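Local coordinates for AA9 family lytic polysaccharide monooxygenase B (Heterobasidion irregulare TC 32-1, PDB 5NNS), which cleaves crystalline and amorphous polysaccharides by copper-dependent oxidation of glycosidic bonds, yielding C1-oxidised products, at residues Ile29-Thr40 against Gln163-Gln172. Residues are numbered along the deposited sequence; the frame is centred on the assembly and turned at random.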
ATOM      1  N   ILE A  29       8.701 -12.488  -1.405  1.00 20.12           N
ATOM      2  CA  ILE A  29       8.926 -11.164  -1.990  1.00 19.64           C
ATOM      3  C   ILE A  29       8.524 -10.032  -1.035  1.00 18.95           C
ATOM      4  O   ILE A  29       8.964  -8.890  -1.202  1.00 19.07           O
ATOM      5  CB  ILE A  29       8.218 -10.980  -3.354  1.00 19.92           C
ATOM      6  CG1 ILE A  29       6.686 -11.092  -3.237  1.00 19.82           C
ATOM      7  CG2 ILE A  29       8.767 -11.976  -4.367  1.00 19.76           C
ATOM      8  CD1 ILE A  29       5.962 -10.549  -4.449  1.00 19.99           C
ATOM      9  N   GLN A  30       7.693 -10.361  -0.048  1.00 18.20           N
ATOM     10  CA  GLN A  30       7.120  -9.384   0.864  1.00 17.94           C
ATOM     11  C   GLN A  30       8.050  -9.057   2.035  1.00 17.94           C
ATOM     12  O   GLN A  30       8.750  -9.937   2.540  1.00 18.47           O
ATOM     13  CB  GLN A  30       5.792  -9.911   1.404  1.00 17.51           C
ATOM     14  CG  GLN A  30       4.829  -8.819   1.810  1.00 17.28           C
ATOM     15  CD  GLN A  30       3.532  -9.352   2.352  1.00 16.97           C
ATOM     16  OE1 GLN A  30       3.517 -10.338   3.094  1.00 16.56           O
ATOM     17  NE2 GLN A  30       2.431  -8.691   2.006  1.00 16.40           N
ATOM     18  N   ARG A  31       8.041  -7.791   2.458  1.00 17.63           N
ATOM     19  CA  ARG A  31       8.745  -7.363   3.666  1.00 17.26           C
ATOM     20  C   ARG A  31       8.010  -7.865   4.904  1.00 17.11           C
ATOM     21  O   ARG A  31       6.786  -8.046   4.885  1.00 16.80           O
ATOM     22  CB  ARG A  31       8.884  -5.833   3.722  1.00 17.36           C
ATOM     23  CG  ARG A  31       9.844  -5.237   2.701  1.00 17.14           C
ATOM     24  CD  ARG A  31      11.227  -5.870   2.785  1.00 17.15           C
ATOM     25  NE  ARG A  31      12.275  -5.026   2.207  1.00 17.00           N
ATOM     26  CZ  ARG A  31      12.916  -4.037   2.839  1.00 16.76           C
ATOM     27  NH1 ARG A  31      12.634  -3.714   4.102  1.00 16.71           N
ATOM     28  NH2 ARG A  31      13.853  -3.356   2.194  1.00 16.92           N
ATOM     29  N   GLU A  32       8.774  -8.098   5.973  1.00 16.46           N
ATOM     30  CA  GLU A  32       8.240  -8.679   7.201  1.00 16.16           C
ATOM     31  C   GLU A  32       7.225  -7.743   7.842  1.00 15.91           C
ATOM     32  O   GLU A  32       7.509  -6.569   8.036  1.00 16.29           O
ATOM     33  CB  GLU A  32       9.372  -8.966   8.192  1.00 16.40           C
ATOM     34  CG  GLU A  32       8.938  -9.332   9.610  1.00 16.61           C
ATOM     35  CD  GLU A  32      10.107  -9.701  10.512  1.00 16.97           C
ATOM     36  OE1 GLU A  32      11.253  -9.780  10.021  1.00 17.50           O
ATOM     37  OE2 GLU A  32       9.885  -9.906  11.722  1.00 16.94           O
ATOM     38  N   TRP A  33       6.049  -8.273   8.155  1.00 15.35           N
ATOM     39  CA  TRP A  33       5.066  -7.572   8.976  1.00 14.93           C
ATOM     40  C   TRP A  33       4.549  -8.558  10.014  1.00 14.82           C
ATOM     41  O   TRP A  33       4.164  -9.670   9.675  1.00 14.53           O
ATOM     42  CB  TRP A  33       3.941  -6.980   8.110  1.00 14.60           C
ATOM     43  CG  TRP A  33       3.159  -7.962   7.260  1.00 14.35           C
ATOM     44  CD1 TRP A  33       3.580  -8.593   6.126  1.00 14.22           C
ATOM     45  CD2 TRP A  33       1.808  -8.381   7.469  1.00 14.10           C
ATOM     46  NE1 TRP A  33       2.579  -9.387   5.625  1.00 14.07           N
ATOM     47  CE2 TRP A  33       1.477  -9.270   6.427  1.00 14.05           C
ATOM     48  CE3 TRP A  33       0.840  -8.084   8.436  1.00 14.25           C
ATOM     49  CZ2 TRP A  33       0.221  -9.886   6.330  1.00 14.07           C
ATOM     50  CZ3 TRP A  33      -0.421  -8.686   8.340  1.00 14.14           C
ATOM     51  CH2 TRP A  33      -0.714  -9.576   7.289  1.00 14.19           C
ATOM     52  N   ASP A  34       4.544  -8.143  11.277  1.00 15.31           N
ATOM     53  CA  ASP A  34       4.457  -9.077  12.409  1.00 15.54           C
ATOM     54  C   ASP A  34       3.086  -9.300  13.058  1.00 15.44           C
ATOM     55  O   ASP A  34       2.926 -10.273  13.802  1.00 15.53           O
ATOM     56  CB  ASP A  34       5.460  -8.655  13.485  1.00 16.23           C
ATOM     57  CG  ASP A  34       6.899  -8.665  12.977  1.00 16.79           C
ATOM     58  OD1 ASP A  34       7.268  -9.616  12.265  1.00 17.13           O
ATOM     59  OD2 ASP A  34       7.659  -7.722  13.285  1.00 17.44           O
ATOM     60  N   THR A  35       2.111  -8.438  12.765  0.50 15.30           N
ATOM     61  CA  THR A  35       0.787  -8.543  13.368  0.50 15.19           C
ATOM     62  C   THR A  35      -0.289  -8.025  12.435  0.50 15.17           C
ATOM     63  O   THR A  35      -0.003  -7.299  11.487  0.50 15.15           O
ATOM     64  CB  THR A  35       0.713  -7.733  14.671  0.50 15.37           C
ATOM     65  OG1 THR A  35      -0.612  -7.810  15.211  0.50 15.47           O
ATOM     66  CG2 THR A  35       1.073  -6.270  14.411  0.50 15.39           C
ATOM     67  N   TYR A  36      -1.530  -8.398  12.734  1.00 15.04           N
ATOM     68  CA  TYR A  36      -2.709  -7.911  12.008  1.00 15.02           C
ATOM     69  C   TYR A  36      -3.129  -6.480  12.384  1.00 15.33           C
ATOM     70  O   TYR A  36      -4.003  -5.927  11.732  1.00 15.22           O
ATOM     71  CB  TYR A  36      -3.900  -8.840  12.287  1.00 14.68           C
ATOM     72  CG  TYR A  36      -4.038 -10.035  11.370  1.00 14.55           C
ATOM     73  CD1 TYR A  36      -2.946 -10.584  10.696  1.00 14.52           C
ATOM     74  CD2 TYR A  36      -5.277 -10.635  11.192  1.00 14.38           C
ATOM     75  CE1 TYR A  36      -3.098 -11.683   9.862  1.00 14.39           C
ATOM     76  CE2 TYR A  36      -5.431 -11.730  10.364  1.00 14.33           C
ATOM     77  CZ  TYR A  36      -4.338 -12.249   9.707  1.00 14.15           C
ATOM     78  OH  TYR A  36      -4.491 -13.334   8.892  1.00 14.14           O
ATOM     79  N   ASN A  37      -2.537  -5.906  13.434  1.00 15.80           N
ATOM     80  CA  ASN A  37      -2.960  -4.622  13.994  1.00 16.17           C
ATOM     81  C   ASN A  37      -2.625  -3.437  13.105  1.00 15.85           C
ATOM     82  O   ASN A  37      -1.597  -3.443  12.414  1.00 16.00           O
ATOM     83  CB  ASN A  37      -2.281  -4.360  15.348  1.00 16.94           C
ATOM     84  CG  ASN A  37      -2.580  -5.427  16.380  1.00 17.19           C
ATOM     85  OD1 ASN A  37      -3.541  -6.179  16.260  1.00 18.03           O
ATOM     86  ND2 ASN A  37      -1.748  -5.492  17.405  1.00 17.64           N
ATOM     87  N   PRO A  38      -3.469  -2.397  13.149  1.00 15.68           N
ATOM     88  CA  PRO A  38      -3.154  -1.198  12.384  1.00 15.78           C
ATOM     89  C   PRO A  38      -2.021  -0.379  12.999  1.00 15.83           C
ATOM     90  O   PRO A  38      -1.755  -0.470  14.202  1.00 15.87           O
ATOM     91  CB  PRO A  38      -4.449  -0.390  12.440  1.00 15.69           C
ATOM     92  CG  PRO A  38      -5.106  -0.824  13.700  1.00 15.83           C
ATOM     93  CD  PRO A  38      -4.749  -2.274  13.870  1.00 15.72           C
ATOM     94  N   ILE A  39      -1.365   0.396  12.148  1.00 15.86           N
ATOM     95  CA  ILE A  39      -0.553   1.529  12.574  1.00 16.01           C
ATOM     96  C   ILE A  39      -1.532   2.690  12.736  1.00 16.11           C
ATOM     97  O   ILE A  39      -2.240   3.034  11.792  1.00 16.29           O
ATOM     98  CB  ILE A  39       0.558   1.831  11.543  1.00 15.85           C
ATOM     99  CG1 ILE A  39       1.643   0.753  11.671  1.00 15.98           C
ATOM    100  CG2 ILE A  39       1.122   3.242  11.734  1.00 15.83           C
ATOM    101  CD1 ILE A  39       2.704   0.755  10.601  1.00 16.04           C
ATOM    102  N   THR A  40      -1.583   3.263  13.937  1.00 16.07           N
ATOM    103  CA  THR A  40      -2.555   4.315  14.285  1.00 16.27           C
ATOM    104  C   THR A  40      -1.979   5.741  14.292  1.00 16.29           C
ATOM    105  O   THR A  40      -2.739   6.710  14.281  1.00 15.84           O
ATOM    106  CB  THR A  40      -3.192   4.036  15.665  1.00 16.36           C
ATOM    107  OG1 THR A  40      -2.163   3.910  16.651  1.00 16.54           O
ATOM    108  CG2 THR A  40      -3.993   2.737  15.634  1.00 16.55           C
ATOM    109  N   GLN A 163      -9.488   8.046  14.978  0.70 16.24           N
ATOM    110  CA  GLN A 163      -8.375   7.110  15.055  0.70 16.52           C
ATOM    111  C   GLN A 163      -8.235   6.483  13.671  0.70 16.16           C
ATOM    112  O   GLN A 163      -9.032   5.614  13.297  0.70 16.40           O
ATOM    113  CB  GLN A 163      -8.609   6.023  16.109  0.70 17.31           C
ATOM    114  CG  GLN A 163      -7.373   5.159  16.364  0.70 17.91           C
ATOM    115  CD  GLN A 163      -7.643   3.977  17.276  0.70 18.41           C
ATOM    116  OE1 GLN A 163      -7.290   2.845  16.954  0.70 19.21           O
ATOM    117  NE2 GLN A 163      -8.269   4.234  18.419  0.70 18.67           N
ATOM    118  N   PRO A 164      -7.245   6.945  12.890  1.00 15.51           N
ATOM    119  CA  PRO A 164      -6.986   6.299  11.602  1.00 15.09           C
ATOM    120  C   PRO A 164      -6.291   4.970  11.805  1.00 14.32           C
ATOM    121  O   PRO A 164      -5.529   4.825  12.752  1.00 14.51           O
ATOM    122  CB  PRO A 164      -6.054   7.282  10.889  1.00 15.23           C
ATOM    123  CG  PRO A 164      -5.369   8.012  11.995  1.00 15.29           C
ATOM    124  CD  PRO A 164      -6.382   8.131  13.084  1.00 15.36           C
ATOM    125  N   GLN A 165      -6.585   4.010  10.940  1.00 13.67           N
ATOM    126  CA  GLN A 165      -5.961   2.702  10.987  1.00 13.19           C
ATOM    127  C   GLN A 165      -5.312   2.430   9.635  1.00 12.77           C
ATOM    128  O   GLN A 165      -6.001   2.113   8.658  1.00 12.58           O
ATOM    129  CB  GLN A 165      -6.998   1.647  11.309  1.00 13.34           C
ATOM    130  CG  GLN A 165      -7.533   1.748  12.728  1.00 13.53           C
ATOM    131  CD  GLN A 165      -8.578   0.696  13.035  1.00 13.55           C
ATOM    132  OE1 GLN A 165      -8.748  -0.280  12.298  1.00 13.49           O
ATOM    133  NE2 GLN A 165      -9.294   0.895  14.128  1.00 13.63           N
ATOM    134  N   PHE A 166      -3.991   2.584   9.597  1.00 12.02           N
ATOM    135  CA  PHE A 166      -3.187   2.324   8.418  1.00 11.72           C
ATOM    136  C   PHE A 166      -2.731   0.869   8.435  1.00 11.78           C
ATOM    137  O   PHE A 166      -2.193   0.398   9.441  1.00 11.55           O
ATOM    138  CB  PHE A 166      -1.967   3.245   8.403  1.00 11.52           C
ATOM    139  CG  PHE A 166      -2.314   4.705   8.385  1.00 11.35           C
ATOM    140  CD1 PHE A 166      -2.515   5.367   7.182  1.00 11.36           C
ATOM    141  CD2 PHE A 166      -2.444   5.426   9.569  1.00 11.18           C
ATOM    142  CE1 PHE A 166      -2.839   6.716   7.160  1.00 11.27           C
ATOM    143  CE2 PHE A 166      -2.760   6.771   9.552  1.00 11.20           C
ATOM    144  CZ  PHE A 166      -2.962   7.418   8.344  1.00 11.17           C
ATOM    145  N   TYR A 167      -2.961   0.164   7.328  1.00 11.90           N
ATOM    146  CA  TYR A 167      -2.537  -1.233   7.171  1.00 12.12           C
ATOM    147  C   TYR A 167      -1.678  -1.347   5.914  1.00 12.52           C
ATOM    148  O   TYR A 167      -2.208  -1.601   4.827  1.00 12.35           O
ATOM    149  CB  TYR A 167      -3.739  -2.152   7.040  1.00 11.96           C
ATOM    150  CG  TYR A 167      -4.645  -2.209   8.243  1.00 11.79           C
ATOM    151  CD1 TYR A 167      -4.372  -3.069   9.302  1.00 11.75           C
ATOM    152  CD2 TYR A 167      -5.799  -1.434   8.303  1.00 11.71           C
ATOM    153  CE1 TYR A 167      -5.218  -3.144  10.393  1.00 11.75           C
ATOM    154  CE2 TYR A 167      -6.649  -1.497   9.390  1.00 11.72           C
ATOM    155  CZ  TYR A 167      -6.362  -2.365  10.426  1.00 11.73           C
ATOM    156  OH  TYR A 167      -7.185  -2.424  11.515  1.00 11.84           O
ATOM    157  N   PRO A 168      -0.353  -1.137   6.050  1.00 13.08           N
ATOM    158  CA  PRO A 168       0.547  -1.185   4.904  1.00 13.41           C
ATOM    159  C   PRO A 168       1.345  -2.476   4.811  1.00 13.78           C
ATOM    160  O   PRO A 168       1.777  -2.995   5.830  1.00 13.95           O
ATOM    161  CB  PRO A 168       1.494  -0.021   5.186  1.00 13.35           C
ATOM    162  CG  PRO A 168       1.596   0.009   6.673  1.00 13.26           C
ATOM    163  CD  PRO A 168       0.339  -0.599   7.237  1.00 13.16           C
ATOM    164  N   GLU A 169       1.533  -2.985   3.594  1.00 14.16           N
ATOM    165  CA  GLU A 169       2.533  -4.027   3.324  1.00 14.46           C
ATOM    166  C   GLU A 169       3.339  -3.668   2.086  1.00 15.05           C
ATOM    167  O   GLU A 169       2.874  -2.906   1.237  1.00 15.41           O
ATOM    168  CB  GLU A 169       1.889  -5.404   3.151  1.00 14.17           C
ATOM    169  CG  GLU A 169       1.611  -6.145   4.448  1.00 13.78           C
ATOM    170  CD  GLU A 169       0.383  -5.647   5.183  1.00 13.91           C
ATOM    171  OE1 GLU A 169      -0.673  -5.468   4.539  1.00 13.65           O
ATOM    172  OE2 GLU A 169       0.466  -5.454   6.417  1.00 13.83           O
ATOM    173  N   CYS A 170       4.547  -4.227   2.007  1.00 15.65           N
ATOM    174  CA  CYS A 170       5.491  -3.971   0.912  1.00 15.99           C
ATOM    175  C   CYS A 170       5.960  -5.258   0.258  1.00 16.08           C
ATOM    176  O   CYS A 170       6.152  -6.262   0.937  1.00 16.12           O
ATOM    177  CB  CYS A 170       6.710  -3.231   1.445  1.00 16.12           C
ATOM    178  SG  CYS A 170       6.366  -1.522   1.900  1.00 16.46           S
ATOM    179  N   ALA A 171       6.154  -5.205  -1.058  1.00 16.36           N
ATOM    180  CA  ALA A 171       6.722  -6.306  -1.838  1.00 16.65           C
ATOM    181  C   ALA A 171       7.862  -5.771  -2.697  1.00 17.05           C
ATOM    182  O   ALA A 171       7.768  -4.659  -3.217  1.00 16.89           O
ATOM    183  CB  ALA A 171       5.652  -6.932  -2.712  1.00 16.63           C
ATOM    184  N   GLN A 172       8.933  -6.554  -2.842  1.00 17.90           N
ATOM    185  CA  GLN A 172      10.075  -6.164  -3.682  1.00 18.49           C
ATOM    186  C   GLN A 172       9.850  -6.596  -5.129  1.00 18.91           C
ATOM    187  O   GLN A 172       9.488  -7.743  -5.385  1.00 18.91           O
ATOM    188  CB  GLN A 172      11.385  -6.758  -3.146  1.00 18.62           C
ATOM    189  CG  GLN A 172      11.779  -6.210  -1.783  1.00 18.89           C
ATOM    190  CD  GLN A 172      13.183  -6.586  -1.325  1.00 19.02           C
ATOM    191  OE1 GLN A 172      13.554  -6.314  -0.189  1.00 19.26           O
ATOM    192  NE2 GLN A 172      13.968  -7.196  -2.203  1.00 19.14           N
TER
HETATM  193  O   HOH W   1       5.372  -5.313   4.529  1.00 13.33           O
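W33 lays its indole over E169: CG of the glutamate stands 3.5 Å from the centroid of the five-membered ring, 5° off the normal, a CH-pi contact. The bend of E169 at chi2 (78°) carries its carboxylate, whose main polar partner is V4, across the same face, OE2 reaching 3.3 Å from W33 CE3. W33 NE1 donates to Q30 OE1 at 2.9 Å, in the ring plane but above the amide's carbonyl plane. Replacing this indole by an alanine is likely to leave E169 without the ring face it lies against, and Q30 OE1 with F17 N but no indole donor. Segment 29-40 is pinned at both ends to strand 165-176: R31 N bonds C170 O, Q172 N bonds I29 O, and I39 pairs antiparallel with F166. R31 NE meets an in-plane lone pair of Q172 OE1 at 3.0 Å, while its NH2 bonds C96 O. This buried part contrasts with exposed T40, whose CA lies 3.4 Å from P164 O and whose OG1 bonds a glycerol, probably from the crystallisation liquor. Nearby, P38 CB sits over the Y167 ring, 3.8 Å from its centroid. Y167 joins H1 and H80 at the copper, where the two histidines form the histidine brace of AA9 monooxygenases.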